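Local coordinates for protein spherulin-4 (Aspergillus clavatus, PDB 5C5G) that probably hydrolyses glycosidic bonds in galactosaminogalactan, as a (beta/alpha)-barrel glycoside hydrolase whose relative is required for biosynthesis of that fungal polysaccharide, at residues E227-H232 with D236-F241. Numbering follows the deposited sequence.
With EDO (1,2-ethanediol), chain C.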
loop_
_atom_site.group_PDB
_atom_site.type_symbol
_atom_site.label_atom_id
_atom_site.label_comp_id
_atom_site.label_asym_id
_atom_site.label_seq_id
_atom_site.Cartn_x
_atom_site.Cartn_y
_atom_site.Cartn_z
ATOM N N GLU A 227 -4.555 -6.012 -4.789
ATOM C CA GLU A 227 -3.271 -5.691 -4.156
ATOM C C GLU A 227 -3.199 -6.445 -2.850
ATOM O O GLU A 227 -4.187 -6.482 -2.122
ATOM C CB GLU A 227 -3.081 -4.186 -3.927
ATOM C CG GLU A 227 -3.557 -3.343 -5.103
ATOM C CD GLU A 227 -2.840 -2.030 -5.295
ATOM O OE1 GLU A 227 -1.666 -1.911 -4.867
ATOM O OE2 GLU A 227 -3.447 -1.129 -5.896
ATOM N N ILE A 228 -2.056 -7.072 -2.566
ATOM C CA ILE A 228 -1.941 -7.994 -1.443
ATOM C C ILE A 228 -0.577 -7.871 -0.765
ATOM O O ILE A 228 0.450 -7.829 -1.445
ATOM C CB ILE A 228 -2.087 -9.447 -1.921
ATOM C CG1 ILE A 228 -3.415 -9.645 -2.652
ATOM C CG2 ILE A 228 -1.943 -10.409 -0.752
ATOM C CD1 ILE A 228 -3.549 -10.990 -3.319
ATOM N N PHE A 229 -0.590 -7.843 0.565
ATOM C CA PHE A 229 0.612 -8.036 1.371
ATOM C C PHE A 229 0.328 -9.166 2.342
ATOM O O PHE A 229 -0.689 -9.142 3.040
ATOM C CB PHE A 229 0.932 -6.784 2.171
ATOM C CG PHE A 229 2.191 -6.883 2.996
ATOM C CD1 PHE A 229 3.420 -7.077 2.390
ATOM C CD2 PHE A 229 2.148 -6.737 4.378
ATOM C CE1 PHE A 229 4.589 -7.157 3.167
ATOM C CE2 PHE A 229 3.310 -6.805 5.144
ATOM C CZ PHE A 229 4.517 -7.007 4.540
ATOM N N ILE A 230 1.209 -10.166 2.374
ATOM C CA ILE A 230 1.123 -11.274 3.315
ATOM C C ILE A 230 2.482 -11.416 3.975
ATOM O O ILE A 230 3.496 -11.419 3.280
ATOM C CB ILE A 230 0.744 -12.585 2.608
ATOM C CG1 ILE A 230 -0.704 -12.495 2.140
ATOM C CG2 ILE A 230 0.913 -13.778 3.553
ATOM C CD1 ILE A 230 -1.135 -13.628 1.197
ATOM N N THR A 231 2.506 -11.517 5.305
ATOM C CA THR A 231 3.745 -11.735 6.019
ATOM C C THR A 231 3.551 -12.625 7.220
ATOM O O THR A 231 2.490 -12.659 7.854
ATOM C CB THR A 231 4.386 -10.419 6.455
ATOM O OG1 THR A 231 5.610 -10.724 7.125
ATOM C CG2 THR A 231 3.487 -9.609 7.378
ATOM N N HIS A 232 4.601 -13.382 7.503
ATOM C CA HIS A 232 4.635 -14.294 8.630
ATOM C C HIS A 232 5.168 -13.626 9.893
ATOM O O HIS A 232 5.242 -14.268 10.922
ATOM C CB HIS A 232 5.450 -15.533 8.264
ATOM C CG HIS A 232 4.823 -16.347 7.176
ATOM N ND1 HIS A 232 4.895 -16.000 5.845
ATOM C CD2 HIS A 232 4.098 -17.489 7.236
ATOM C CE1 HIS A 232 4.249 -16.908 5.130
ATOM N NE2 HIS A 232 3.750 -17.813 5.948
ATOM N N ASP A 236 6.423 -6.096 14.355
ATOM C CA ASP A 236 7.151 -5.241 13.412
ATOM C C ASP A 236 6.941 -5.704 11.980
ATOM O O ASP A 236 7.862 -5.703 11.142
ATOM C CB ASP A 236 8.635 -5.171 13.762
ATOM C CG ASP A 236 8.882 -4.475 15.068
ATOM O OD1 ASP A 236 8.203 -3.467 15.339
ATOM O OD2 ASP A 236 9.759 -4.942 15.817
ATOM N N TYR A 237 5.702 -6.074 11.687
ATOM C CA TYR A 237 5.365 -6.681 10.409
ATOM C C TYR A 237 5.392 -5.728 9.217
ATOM O O TYR A 237 5.306 -6.204 8.086
ATOM C CB TYR A 237 4.019 -7.424 10.476
ATOM C CG TYR A 237 2.996 -6.833 11.426
ATOM C CD1 TYR A 237 2.321 -5.652 11.132
ATOM C CD2 TYR A 237 2.713 -7.468 12.625
ATOM C CE1 TYR A 237 1.407 -5.132 12.011
ATOM C CE2 TYR A 237 1.800 -6.964 13.503
ATOM C CZ TYR A 237 1.141 -5.796 13.188
ATOM O OH TYR A 237 0.230 -5.297 14.080
ATOM N N TYR A 238 5.515 -4.420 9.442
ATOM C CA TYR A 238 5.737 -3.465 8.356
ATOM C C TYR A 238 7.135 -2.889 8.392
ATOM O O TYR A 238 7.460 -2.009 7.596
ATOM C CB TYR A 238 4.713 -2.323 8.397
ATOM C CG TYR A 238 3.273 -2.787 8.478
ATOM C CD1 TYR A 238 2.825 -3.875 7.751
ATOM C CD2 TYR A 238 2.372 -2.127 9.293
ATOM C CE1 TYR A 238 1.504 -4.292 7.834
ATOM C CE2 TYR A 238 1.050 -2.533 9.377
ATOM C CZ TYR A 238 0.628 -3.618 8.641
ATOM O OH TYR A 238 -0.684 -4.054 8.730
ATOM N N ALA A 239 7.979 -3.391 9.289
ATOM C CA ALA A 239 9.310 -2.824 9.472
ATOM C C ALA A 239 10.400 -3.858 9.297
ATOM O O ALA A 239 11.550 -3.615 9.667
ATOM C CB ALA A 239 9.420 -2.153 10.828
ATOM N N GLY A 240 10.055 -4.969 8.675
ATOM C CA GLY A 240 11.016 -6.007 8.373
ATOM C C GLY A 240 10.363 -6.947 7.388
ATOM O O GLY A 240 9.161 -6.863 7.132
ATOM N N PHE A 241 11.157 -7.858 6.857
ATOM C CA PHE A 241 10.700 -8.828 5.879
ATOM C C PHE A 241 10.446 -10.167 6.529
ATOM O O PHE A 241 11.268 -10.652 7.302
ATOM C CB PHE A 241 11.731 -8.944 4.756
ATOM C CG PHE A 241 11.872 -7.678 3.970
ATOM C CD1 PHE A 241 12.754 -6.692 4.367
ATOM C CD2 PHE A 241 11.067 -7.436 2.884
ATOM C CE1 PHE A 241 12.839 -5.494 3.660
ATOM C CE2 PHE A 241 11.152 -6.254 2.184
ATOM C CZ PHE A 241 12.043 -5.287 2.568
HETATM C C1 EDO C . 7.238 -4.316 4.113
HETATM O O1 EDO C . 7.806 -3.945 5.367
HETATM C C2 EDO C . 8.106 -5.421 3.536
HETATM O O2 EDO C . 7.942 -6.613 4.304
HETATM O O HOH W 1 6.768 -8.240 7.080
#
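F229 and T231 meet Y237 and Y238 where the last strand of a (beta/alpha)8 barrel, 227-230, runs out into the loop that precedes helix 245-252. The example illustrates how such a barrel builds its substrate end: the strand forms part of the wall, and the loop beyond its C-terminal end brings side chains next to the sugar-binding residues. The tight part is small and made mostly of carbon contacts, with one carbonyl oxygen at the ring edge. F229 extends from the strand with chi1 at -178°, which carries CG beside its own carbonyl carbon and brings the ring to the loop; its CE2 lies 3.6 Å from Y237 O of the type I turn D236-A239, nearly in the ring plane. The same CE2 stands 4.0 Å from CD1 of Y238, at the edge of the tyrosine ring. The methyl CG2 of T231 packs against CB of Y237 at 3.8 Å, the two side chains crossing at about a right angle. The Y237 ring then turns away from the strand and stacks on H203, while its CD1 sits over the centre of one face of Y238. Y238 OH hydrogen-bonds E172 OE2; E172 contacts N-acetyl-D-galactosamine when the sugar is bound, and packing against F229 and Y237 is consistent with holding Y238 beside the sugar site. The other side is loose and polar, bridged by water and a 1,2-ethanediol probably taken from the crystallisation liquor. The diol rests between F229 and F241, with its C2 3.4 Å from CE2 of F241, and its O2 donates to G240 O. A single water joins strand end to loop, accepting from T231 OG1 at 2.7 Å and donating to Y237 O at 2.7 Å and G240 O at 2.8 Å.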